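Probable sugar ABC transporter, sugar-binding protein (Streptococcus pneumoniae, PDB 2W7Y) binds the blood group A-trisaccharide as the solute-binding protein of a probable sugar ABC transporter, and so probably delivers such glycans for uptake. Local coordinates at residues Lys118-Leu123 and Gly310-Ser315; Glu38-Tyr43 and Phe99-Asp104; Asp85-Met90 and Ala106-Ser111. All blocks are in the same frame, centred on the assembly; numbering follows the deposited sequence.

Contact 1 (Lys118-Leu123 and Gly310-Ser315); sequences KLVLDL and GITISS
I313 lies at the densest part of this contact, its CG1-CD1 arm and its CG2 methyl divided between two leucines. Its CD1 comes within 3.5 Å of L121 CD2, the two side chains running side by side, while I313 CG2 meets L123 CD1 at 3.6 Å. L121 reaches this position because its CG stands anti to the backbone N (chi1 179°), which lays the isobutyl group along the isoleucine. On the other side of the strand, V120 CG1 packs on T312 CG2 at 3.5 Å. Two backbone bonds bracket the single beta bridge between V120 and S314. L121 N donates to I313 O at 2.8 Å in a nearly straight bond, and S315 N reaches L119 O at 3.0 Å from above the carbonyl plane. Beyond the bridge the chains diverge, and a water takes over, accepting from I313 N and donating to L121 O at 2.8 Å. The solvent side is that of K118, the C-prime residue of a Schellman motif that ends the preceding helix; its exposed side chain leads away, although S315 CB still rests on K118 O at 3.3 Å. Strand 311-313 is the edge of its sheet; T312 in it and S314 just past it are bonded along the other side to I103 and D101, and loop 118-123 adds one bridge. Helix 319-332 covers L121, L123 and I313, A114 of helix 112-116 and F99 pack against V120, and D122 OD1 accepts from K124 N in the turn into helix 124-129.

Contact 2 (Glu38-Tyr43 and Phe99-Asp104); sequences EVLEFY and FPDVID
Strands 39-43 and 102-104 run parallel, their axes 14° apart, with F42 paired to V102 and Y43 to I103. Three backbone bonds stitch them together: V102 N to E41 O, Y43 N to V102 O at 2.9 Å, and D104 N to Y43 O at 2.8 Å. Just ahead of strand 102-104, D101 takes the place of a main-chain partner. Its OD1 accepts from E41 N at 3.3 Å through the anti lone pair, in an almost straight bond that prolongs the pairing by a side chain.

On the face carrying F42 and V102, V102 CG1 presses on F42 CD1 at 3.3 Å and V102 CG2 meets L40 CD2 at 3.8 Å. D104 CB lies at the edge of the F42 ring, near its plane. The face of Y43 and I103 is more mixed: P100 CB approaches Y43 CD1 obliquely at 3.8 Å, and Y43 OH makes a weak bond to E41 OE2.

E41 holds CG between its backbone N and carbonyl carbon (chi1 65°), from where the extended chain crosses D101 at about a right angle. This leaves E41 OE1 4.0 Å from D101 OD2, two like charges that a water bridges, weakly on the glutamate side. K93 pairs with E41 and K321 with D101, and these lysines probably offset the repulsion and fix both carboxylates. Farther out, Y63, F77 and F328 gather round the F42 ring. Strand 39-44 lies between strands 76-81 and 102-104 in the sheet; helix 319-332 covers L40 and V102 on one face, and helix 86-94 packs on Y43, P100 and I103 on the other.

Contact 3 (Asp85-Met90 and Ala106-Ser111); sequences DLKDIM and AGNAVS. With A2G (2-acetamido-2-deoxy-alpha-D-galactopyranose), chain C; GAL (beta-D-galactopyranose), chain B; FUC (alpha-L-fucopyranose), chain D.
A106 faces both the helix and the sugar. Its CB meets L86 CD1 at 4.1 Å and also lies 3.3 Å from the ring oxygen O5 of the fucose, while its carbonyl O accepts a hydrogen bond from O4 of the galactose at 2.9 Å. The backbone of A106 has positive phi, and the D104 carboxylate (OD2) accepts from A106 N, which probably steadies the carbonyl that faces the galactose. G107 follows with phi 103°, its main chain passing close beside the sugars; its C sits 3.3 Å from the acetamide methyl C8 of the N-acetylgalactosamine. N108 continues this wall. Its side chain crosses that of K87 at about a right angle, its amide group lying between the lysine chain and the same acetamide methyl. K87 bends at its last two torsions (chi3 -64°, chi4 -60°), which curls NZ back to a salt bridge with D85 OD1 at 3.3 Å. The same oxygen accepts from K87 N, met from above the carboxylate plane, the capping bond of D85 as N-cap residue. At A109 the carbonyl O touches the methyl CE of selenomethionine M90 at 3.5 Å, and past V110 the selenium lies 3.6 Å from S111 N. S111 then caps helix 112-116 by accepting from A114 N. No hydrogen bond joins the two segments, so helix 86-94 backs the pocket loop through apolar and van der Waals contact, while the loop spends a backbone carbonyl on the galactose and packs its main chain at G107-N108 and the N108 amide group against the acetamide methyl, consistent with recognition of the A antigen.

Overall arrangement
Contacts 1 and 2 belong to one mixed sheet and are largely buried: strand 102-104 of contact 2 is the hydrogen-bonded neighbour of strand 311-313 of contact 1. Helix 319-332 packs against both. Contact 3 is only partly buried and lies nearest the bound glycan; L86 of its helix 86-94 packs against the end of strand 102-104, its CD1 close to D104 O, and V110 reaches T312 and V120 of contact 1. The chemistry shifts accordingly, from backbone pairing with apolar packing and carboxylates countered by lysines to contact 3, where no hydrogen bond joins the segments and the A106 carbonyl serves the galactose.

Contact 1 (Lys118-Leu123 and Gly310-Ser315)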
loop_
_atom_site.group_PDB
_atom_site.type_symbol
_atom_site.label_atom_id
_atom_site.label_comp_id
_atom_site.label_asym_id
_atom_site.label_seq_id
_atom_site.Cartn_x
_atom_site.Cartn_y
_atom_site.Cartn_z
ATOM N N LYS A 118 -3.795 -20.719 13.469
ATOM C CA LYS A 118 -4.803 -20.890 12.393
ATOM C C LYS A 118 -6.181 -20.288 12.663
ATOM O O LYS A 118 -7.216 -20.949 12.510
ATOM C CB LYS A 118 -4.908 -22.335 11.865
ATOM C CG LYS A 118 -4.597 -23.429 12.841
ATOM C CD LYS A 118 -3.208 -23.997 12.612
ATOM C CE LYS A 118 -3.236 -25.172 11.647
ATOM N NZ LYS A 118 -2.000 -25.996 11.770
ATOM N N LEU A 119 -6.167 -19.016 13.041
ATOM C CA LEU A 119 -7.374 -18.223 13.238
ATOM C C LEU A 119 -7.960 -17.781 11.894
ATOM O O LEU A 119 -9.077 -17.265 11.834
ATOM C CB LEU A 119 -7.036 -16.995 14.093
ATOM C CG LEU A 119 -7.014 -17.034 15.630
ATOM C CD1 LEU A 119 -6.806 -18.419 16.225
ATOM C CD2 LEU A 119 -5.980 -16.051 16.181
ATOM N N VAL A 120 -7.193 -18.009 10.825
ATOM C CA VAL A 120 -7.501 -17.513 9.480
ATOM C C VAL A 120 -7.711 -18.675 8.506
ATOM O O VAL A 120 -6.976 -19.667 8.546
ATOM C CB VAL A 120 -6.355 -16.622 8.934
ATOM C CG1 VAL A 120 -6.822 -15.821 7.743
ATOM C CG2 VAL A 120 -5.832 -15.681 10.006
ATOM N N LEU A 121 -8.709 -18.537 7.630
ATOM C CA LEU A 121 -9.022 -19.560 6.630
ATOM C C LEU A 121 -8.094 -19.506 5.411
ATOM O O LEU A 121 -7.762 -18.428 4.918
ATOM C CB LEU A 121 -10.488 -19.443 6.185
ATOM C CG LEU A 121 -11.021 -20.402 5.118
ATOM C CD1 LEU A 121 -11.068 -21.846 5.624
ATOM C CD2 LEU A 121 -12.394 -19.959 4.660
ATOM N N ASP A 122 -7.675 -20.682 4.947
ATOM C CA ASP A 122 -6.940 -20.824 3.690
ATOM C C ASP A 122 -7.922 -20.654 2.531
ATOM O O ASP A 122 -8.885 -21.416 2.395
ATOM C CB ASP A 122 -6.238 -22.190 3.631
ATOM C CG ASP A 122 -5.473 -22.427 2.318
ATOM O OD1 ASP A 122 -5.136 -21.469 1.591
ATOM O OD2 ASP A 122 -5.199 -23.605 2.017
ATOM N N LEU A 123 -7.664 -19.638 1.710
ATOM C CA LEU A 123 -8.573 -19.223 0.642
ATOM C C LEU A 123 -8.299 -19.907 -0.693
ATOM O O LEU A 123 -9.160 -19.917 -1.573
ATOM C CB LEU A 123 -8.499 -17.699 0.466
ATOM C CG LEU A 123 -9.430 -16.752 1.237
ATOM C CD1 LEU A 123 -9.966 -17.337 2.543
ATOM C CD2 LEU A 123 -8.735 -15.408 1.469
ATOM N N GLY A 310 -5.998 -7.980 2.364
ATOM C CA GLY A 310 -7.331 -7.547 1.988
ATOM C C GLY A 310 -8.392 -8.308 2.739
ATOM O O GLY A 310 -8.396 -8.327 3.969
ATOM N N ILE A 311 -9.289 -8.934 1.984
ATOM C CA ILE A 311 -10.361 -9.751 2.544
ATOM C C ILE A 311 -9.776 -10.980 3.235
ATOM O O ILE A 311 -9.104 -11.801 2.608
ATOM C CB ILE A 311 -11.412 -10.113 1.464
ATOM C CG1 ILE A 311 -12.203 -8.858 1.082
ATOM C CG2 ILE A 311 -12.361 -11.205 1.945
ATOM C CD1 ILE A 311 -12.854 -8.919 -0.278
ATOM N N THR A 312 -10.025 -11.066 4.539
ATOM C CA THR A 312 -9.438 -12.081 5.407
ATOM C C THR A 312 -10.551 -12.662 6.284
ATOM O O THR A 312 -11.313 -11.918 6.900
ATOM C CB THR A 312 -8.335 -11.468 6.295
ATOM O OG1 THR A 312 -7.511 -10.597 5.512
ATOM C CG2 THR A 312 -7.474 -12.540 6.896
ATOM N N ILE A 313 -10.654 -13.987 6.326
ATOM C CA ILE A 313 -11.809 -14.629 6.965
ATOM C C ILE A 313 -11.470 -15.614 8.086
ATOM O O ILE A 313 -10.513 -16.385 7.991
ATOM C CB ILE A 313 -12.810 -15.224 5.908
ATOM C CG1 ILE A 313 -13.273 -16.630 6.296
ATOM C CG2 ILE A 313 -12.186 -15.228 4.516
ATOM C CD1 ILE A 313 -14.398 -17.179 5.456
ATOM N N SER A 314 -12.272 -15.561 9.146
ATOM C CA SER A 314 -12.119 -16.419 10.313
ATOM C C SER A 314 -12.273 -17.908 9.998
ATOM O O SER A 314 -13.084 -18.294 9.161
ATOM C CB SER A 314 -13.120 -16.005 11.394
ATOM O OG SER A 314 -13.042 -16.852 12.527
ATOM N N SER A 315 -11.476 -18.725 10.686
ATOM C CA SER A 315 -11.523 -20.183 10.588
ATOM C C SER A 315 -12.579 -20.787 11.508
ATOM O O SER A 315 -12.953 -21.951 11.352
ATOM C CB SER A 315 -10.167 -20.778 10.959
ATOM O OG SER A 315 -9.367 -20.975 9.811
HETATM O O HOH W 1 -8.636 -15.785 5.106
#

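Contact 2 (Glu38-Tyr43 and Phe99-Asp104)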
loop_
_atom_site.group_PDB
_atom_site.type_symbol
_atom_site.label_atom_id
_atom_site.label_comp_id
_atom_site.label_asym_id
_atom_site.label_seq_id
_atom_site.Cartn_x
_atom_site.Cartn_y
_atom_site.Cartn_z
ATOM N N GLU A 38 -28.223 -16.024 12.044
ATOM C CA GLU A 38 -26.742 -15.826 12.081
ATOM C C GLU A 38 -26.313 -14.537 11.387
ATOM O O GLU A 38 -26.898 -14.138 10.381
ATOM C CB GLU A 38 -26.020 -17.015 11.448
ATOM C CG GLU A 38 -25.917 -18.235 12.342
ATOM C CD GLU A 38 -24.985 -19.288 11.778
ATOM O OE1 GLU A 38 -25.332 -19.906 10.748
ATOM O OE2 GLU A 38 -23.906 -19.502 12.371
ATOM N N VAL A 39 -25.280 -13.900 11.930
ATOM C CA VAL A 39 -24.768 -12.635 11.401
ATOM C C VAL A 39 -23.280 -12.748 11.071
ATOM O O VAL A 39 -22.468 -13.118 11.926
ATOM C CB VAL A 39 -24.998 -11.464 12.399
ATOM C CG1 VAL A 39 -24.389 -10.165 11.878
ATOM C CG2 VAL A 39 -26.489 -11.277 12.686
ATOM N N LEU A 40 -22.934 -12.440 9.823
ATOM C CA LEU A 40 -21.540 -12.360 9.401
ATOM C C LEU A 40 -21.072 -10.902 9.448
ATOM O O LEU A 40 -21.480 -10.078 8.618
ATOM C CB LEU A 40 -21.359 -12.946 7.997
ATOM C CG LEU A 40 -19.936 -13.022 7.432
ATOM C CD1 LEU A 40 -19.154 -14.182 8.039
ATOM C CD2 LEU A 40 -19.968 -13.142 5.925
ATOM N N GLU A 41 -20.219 -10.598 10.428
ATOM C CA GLU A 41 -19.707 -9.245 10.640
ATOM C C GLU A 41 -18.507 -8.948 9.736
ATOM O O GLU A 41 -17.502 -9.660 9.771
ATOM C CB GLU A 41 -19.362 -9.020 12.126
ATOM C CG GLU A 41 -18.210 -9.877 12.669
ATOM C CD GLU A 41 -18.048 -9.826 14.190
ATOM O OE1 GLU A 41 -17.049 -10.394 14.699
ATOM O OE2 GLU A 41 -18.912 -9.230 14.873
ATOM N N PHE A 42 -18.623 -7.901 8.922
ATOM C CA PHE A 42 -17.556 -7.524 7.998
ATOM C C PHE A 42 -16.969 -6.157 8.338
ATOM O O PHE A 42 -17.642 -5.138 8.217
ATOM C CB PHE A 42 -18.036 -7.598 6.535
ATOM C CG PHE A 42 -17.146 -6.870 5.553
ATOM C CD1 PHE A 42 -15.802 -7.226 5.399
ATOM C CD2 PHE A 42 -17.652 -5.831 4.781
ATOM C CE1 PHE A 42 -14.973 -6.551 4.496
ATOM C CE2 PHE A 42 -16.836 -5.152 3.873
ATOM C CZ PHE A 42 -15.492 -5.515 3.728
ATOM N N TYR A 43 -15.707 -6.150 8.759
ATOM C CA TYR A 43 -15.021 -4.915 9.131
ATOM C C TYR A 43 -14.213 -4.330 7.970
ATOM O O TYR A 43 -13.440 -5.037 7.322
ATOM C CB TYR A 43 -14.139 -5.133 10.373
ATOM C CG TYR A 43 -14.932 -5.556 11.591
ATOM C CD1 TYR A 43 -15.099 -6.906 11.901
ATOM C CD2 TYR A 43 -15.542 -4.607 12.414
ATOM C CE1 TYR A 43 -15.842 -7.303 13.003
ATOM C CE2 TYR A 43 -16.292 -4.995 13.521
ATOM C CZ TYR A 43 -16.438 -6.344 13.810
ATOM O OH TYR A 43 -17.176 -6.737 14.909
ATOM N N PHE A 99 -10.873 -14.320 15.814
ATOM C CA PHE A 99 -10.651 -13.545 14.600
ATOM C C PHE A 99 -11.969 -12.893 14.181
ATOM O O PHE A 99 -13.034 -13.491 14.368
ATOM C CB PHE A 99 -10.099 -14.440 13.480
ATOM C CG PHE A 99 -9.295 -13.697 12.448
ATOM C CD1 PHE A 99 -7.990 -13.284 12.723
ATOM C CD2 PHE A 99 -9.841 -13.407 11.198
ATOM C CE1 PHE A 99 -7.246 -12.593 11.774
ATOM C CE2 PHE A 99 -9.106 -12.711 10.242
ATOM C CZ PHE A 99 -7.806 -12.304 10.530
ATOM N N PRO A 100 -11.912 -11.653 13.645
ATOM C CA PRO A 100 -13.126 -11.041 13.091
ATOM C C PRO A 100 -13.673 -11.896 11.956
ATOM O O PRO A 100 -12.896 -12.386 11.131
ATOM C CB PRO A 100 -12.632 -9.688 12.556
ATOM C CG PRO A 100 -11.148 -9.831 12.428
ATOM C CD PRO A 100 -10.749 -10.756 13.533
ATOM N N ASP A 101 -14.991 -12.092 11.926
ATOM C CA ASP A 101 -15.620 -12.948 10.910
ATOM C C ASP A 101 -15.032 -12.692 9.522
ATOM O O ASP A 101 -14.520 -13.607 8.876
ATOM C CB ASP A 101 -17.139 -12.757 10.895
ATOM C CG ASP A 101 -17.819 -13.296 12.143
ATOM O OD1 ASP A 101 -19.019 -12.995 12.323
ATOM O OD2 ASP A 101 -17.176 -14.020 12.941
ATOM N N VAL A 102 -15.112 -11.440 9.077
ATOM C CA VAL A 102 -14.507 -10.996 7.822
ATOM C C VAL A 102 -13.887 -9.632 8.088
ATOM O O VAL A 102 -14.515 -8.778 8.715
ATOM C CB VAL A 102 -15.556 -10.865 6.673
ATOM C CG1 VAL A 102 -14.894 -10.403 5.362
ATOM C CG2 VAL A 102 -16.305 -12.174 6.449
ATOM N N ILE A 103 -12.649 -9.437 7.641
ATOM C CA ILE A 103 -12.030 -8.114 7.688
ATOM C C ILE A 103 -11.319 -7.788 6.377
ATOM O O ILE A 103 -10.617 -8.633 5.825
ATOM C CB ILE A 103 -11.090 -7.929 8.925
ATOM C CG1 ILE A 103 -10.615 -6.469 9.043
ATOM C CG2 ILE A 103 -9.924 -8.934 8.898
ATOM C CD1 ILE A 103 -10.164 -6.054 10.435
ATOM N N ASP A 104 -11.547 -6.578 5.870
ATOM C CA ASP A 104 -10.762 -6.035 4.768
ATOM C C ASP A 104 -9.621 -5.225 5.363
ATOM O O ASP A 104 -9.823 -4.139 5.911
ATOM C CB ASP A 104 -11.616 -5.178 3.817
ATOM C CG ASP A 104 -10.780 -4.486 2.732
ATOM O OD1 ASP A 104 -11.192 -3.395 2.278
ATOM O OD2 ASP A 104 -9.713 -5.013 2.339
HETATM O O HOH W 2 -18.626 -13.332 15.270
#

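Contact 3 (Asp85-Met90 and Ala106-Ser111)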
loop_
_atom_site.group_PDB
_atom_site.type_symbol
_atom_site.label_atom_id
_atom_site.label_comp_id
_atom_site.label_asym_id
_atom_site.label_seq_id
_atom_site.Cartn_x
_atom_site.Cartn_y
_atom_site.Cartn_z
ATOM N N ASP A 85 -7.863 2.415 13.660
ATOM C CA ASP A 85 -6.976 1.372 13.167
ATOM C C ASP A 85 -7.700 0.048 12.948
ATOM O O ASP A 85 -8.317 -0.491 13.869
ATOM C CB ASP A 85 -5.787 1.181 14.115
ATOM C CG ASP A 85 -4.500 0.844 13.378
ATOM O OD1 ASP A 85 -4.557 0.196 12.308
ATOM O OD2 ASP A 85 -3.425 1.239 13.871
ATOM N N LEU A 86 -7.621 -0.457 11.717
ATOM C CA LEU A 86 -8.172 -1.761 11.353
ATOM C C LEU A 86 -7.373 -2.904 11.960
ATOM O O LEU A 86 -7.922 -3.976 12.227
ATOM C CB LEU A 86 -8.215 -1.934 9.831
ATOM C CG LEU A 86 -9.375 -1.312 9.049
ATOM C CD1 LEU A 86 -9.086 -1.391 7.553
ATOM C CD2 LEU A 86 -10.700 -1.988 9.382
ATOM N N LYS A 87 -6.077 -2.674 12.162
ATOM C CA LYS A 87 -5.188 -3.671 12.762
ATOM C C LYS A 87 -5.576 -3.993 14.203
ATOM O O LYS A 87 -5.378 -5.120 14.658
ATOM C CB LYS A 87 -3.731 -3.213 12.701
ATOM C CG LYS A 87 -3.151 -3.171 11.299
ATOM C CD LYS A 87 -1.622 -3.096 11.299
ATOM C CE LYS A 87 -1.090 -1.813 11.928
ATOM N NZ LYS A 87 -1.559 -0.591 11.224
ATOM N N ASP A 88 -6.125 -3.003 14.909
ATOM C CA ASP A 88 -6.606 -3.184 16.279
ATOM C C ASP A 88 -7.784 -4.159 16.360
ATOM O O ASP A 88 -7.812 -5.013 17.242
ATOM C CB ASP A 88 -6.972 -1.839 16.916
ATOM C CG ASP A 88 -5.749 -0.983 17.245
ATOM O OD1 ASP A 88 -4.602 -1.421 17.004
ATOM O OD2 ASP A 88 -5.944 0.139 17.754
ATOM N N ILE A 89 -8.740 -4.042 15.436
ATOM C CA ILE A 89 -9.866 -4.990 15.359
ATOM C C ILE A 89 -9.372 -6.431 15.271
ATOM O O ILE A 89 -9.859 -7.301 15.989
ATOM C CB ILE A 89 -10.844 -4.675 14.184
ATOM C CG1 ILE A 89 -11.768 -3.516 14.546
ATOM C CG2 ILE A 89 -11.729 -5.873 13.858
ATOM C CD1 ILE A 89 -11.194 -2.177 14.230
HETATM N N MSE A 90 -8.392 -6.661 14.402
HETATM C CA MSE A 90 -7.783 -7.977 14.220
HETATM C C MSE A 90 -6.987 -8.434 15.444
HETATM O O MSE A 90 -7.234 -9.519 15.972
HETATM C CB MSE A 90 -6.892 -7.976 12.972
HETATM C CG MSE A 90 -6.088 -9.255 12.759
HETATM SE SE MSE A 90 -5.056 -9.242 11.098
HETATM C CE MSE A 90 -3.938 -7.674 11.425
ATOM N N ALA A 106 -7.157 -3.769 3.915
ATOM C CA ALA A 106 -6.862 -2.549 3.148
ATOM C C ALA A 106 -5.369 -2.276 2.943
ATOM O O ALA A 106 -4.921 -1.131 3.048
ATOM C CB ALA A 106 -7.548 -1.340 3.780
ATOM N N GLY A 107 -4.616 -3.334 2.649
ATOM C CA GLY A 107 -3.171 -3.242 2.448
ATOM C C GLY A 107 -2.357 -3.735 3.635
ATOM O O GLY A 107 -1.193 -4.111 3.478
ATOM N N ASN A 108 -2.967 -3.717 4.823
ATOM C CA ASN A 108 -2.309 -4.172 6.048
ATOM C C ASN A 108 -2.043 -5.668 6.021
ATOM O O ASN A 108 -2.821 -6.425 5.454
ATOM C CB ASN A 108 -3.136 -3.810 7.286
ATOM C CG ASN A 108 -3.200 -2.314 7.534
ATOM O OD1 ASN A 108 -4.275 -1.710 7.483
ATOM N ND2 ASN A 108 -2.050 -1.708 7.806
ATOM N N ALA A 109 -0.937 -6.084 6.631
ATOM C CA ALA A 109 -0.553 -7.494 6.650
ATOM C C ALA A 109 -1.356 -8.277 7.680
ATOM O O ALA A 109 -1.745 -7.736 8.722
ATOM C CB ALA A 109 0.941 -7.640 6.916
ATOM N N VAL A 110 -1.604 -9.549 7.373
ATOM C CA VAL A 110 -2.229 -10.480 8.314
ATOM C C VAL A 110 -1.303 -10.699 9.507
ATOM O O VAL A 110 -0.074 -10.729 9.359
ATOM C CB VAL A 110 -2.585 -11.843 7.641
ATOM C CG1 VAL A 110 -3.193 -12.819 8.642
ATOM C CG2 VAL A 110 -3.556 -11.634 6.488
ATOM N N SER A 111 -1.899 -10.821 10.690
ATOM C CA SER A 111 -1.164 -11.174 11.897
ATOM C C SER A 111 -0.484 -12.527 11.711
ATOM O O SER A 111 -1.115 -13.493 11.272
ATOM C CB SER A 111 -2.114 -11.223 13.093
ATOM O OG SER A 111 -1.477 -11.783 14.226
HETATM O O5 A2G C . -2.665 4.089 1.467
HETATM C C1 A2G C . -2.722 2.705 1.906
HETATM C C2 A2G C . -1.912 2.590 3.188
HETATM N N2 A2G C . -1.951 1.228 3.721
HETATM C C3 A2G C . -2.501 3.526 4.252
HETATM O O3 A2G C . -1.811 3.360 5.493
HETATM C C4 A2G C . -2.459 4.977 3.773
HETATM O O4 A2G C . -1.101 5.407 3.614
HETATM C C5 A2G C . -3.197 5.073 2.431
HETATM C C6 A2G C . -3.127 6.480 1.841
HETATM O O6 A2G C . -3.727 6.457 0.544
HETATM C C7 A2G C . -0.845 0.553 4.010
HETATM O O7 A2G C . 0.299 0.974 3.838
HETATM C C8 A2G C . -1.095 -0.841 4.579
HETATM C C1 GAL B . -7.212 1.947 0.099
HETATM C C2 GAL B . -6.237 2.054 1.273
HETATM C C3 GAL B . -4.794 2.167 0.771
HETATM C C4 GAL B . -4.472 1.108 -0.289
HETATM C C5 GAL B . -5.538 1.166 -1.393
HETATM C C6 GAL B . -5.325 0.158 -2.524
HETATM O O1 GAL B . -8.477 1.570 0.592
HETATM O O2 GAL B . -6.585 3.196 2.029
HETATM O O3 GAL B . -3.901 2.085 1.857
HETATM O O4 GAL B . -4.427 -0.159 0.326
HETATM O O5 GAL B . -6.817 0.956 -0.825
HETATM O O6 GAL B . -6.002 0.615 -3.681
HETATM C C1 FUC D . -6.762 2.938 3.446
HETATM C C2 FUC D . -7.088 4.246 4.171
HETATM C C3 FUC D . -8.519 4.675 3.839
HETATM C C4 FUC D . -9.498 3.569 4.233
HETATM C C5 FUC D . -9.086 2.260 3.550
HETATM C C6 FUC D . -9.941 1.074 3.984
HETATM O O2 FUC D . -6.182 5.244 3.772
HETATM O O3 FUC D . -8.847 5.899 4.462
HETATM O O4 FUC D . -9.515 3.405 5.638
HETATM O O5 FUC D . -7.721 1.944 3.782
#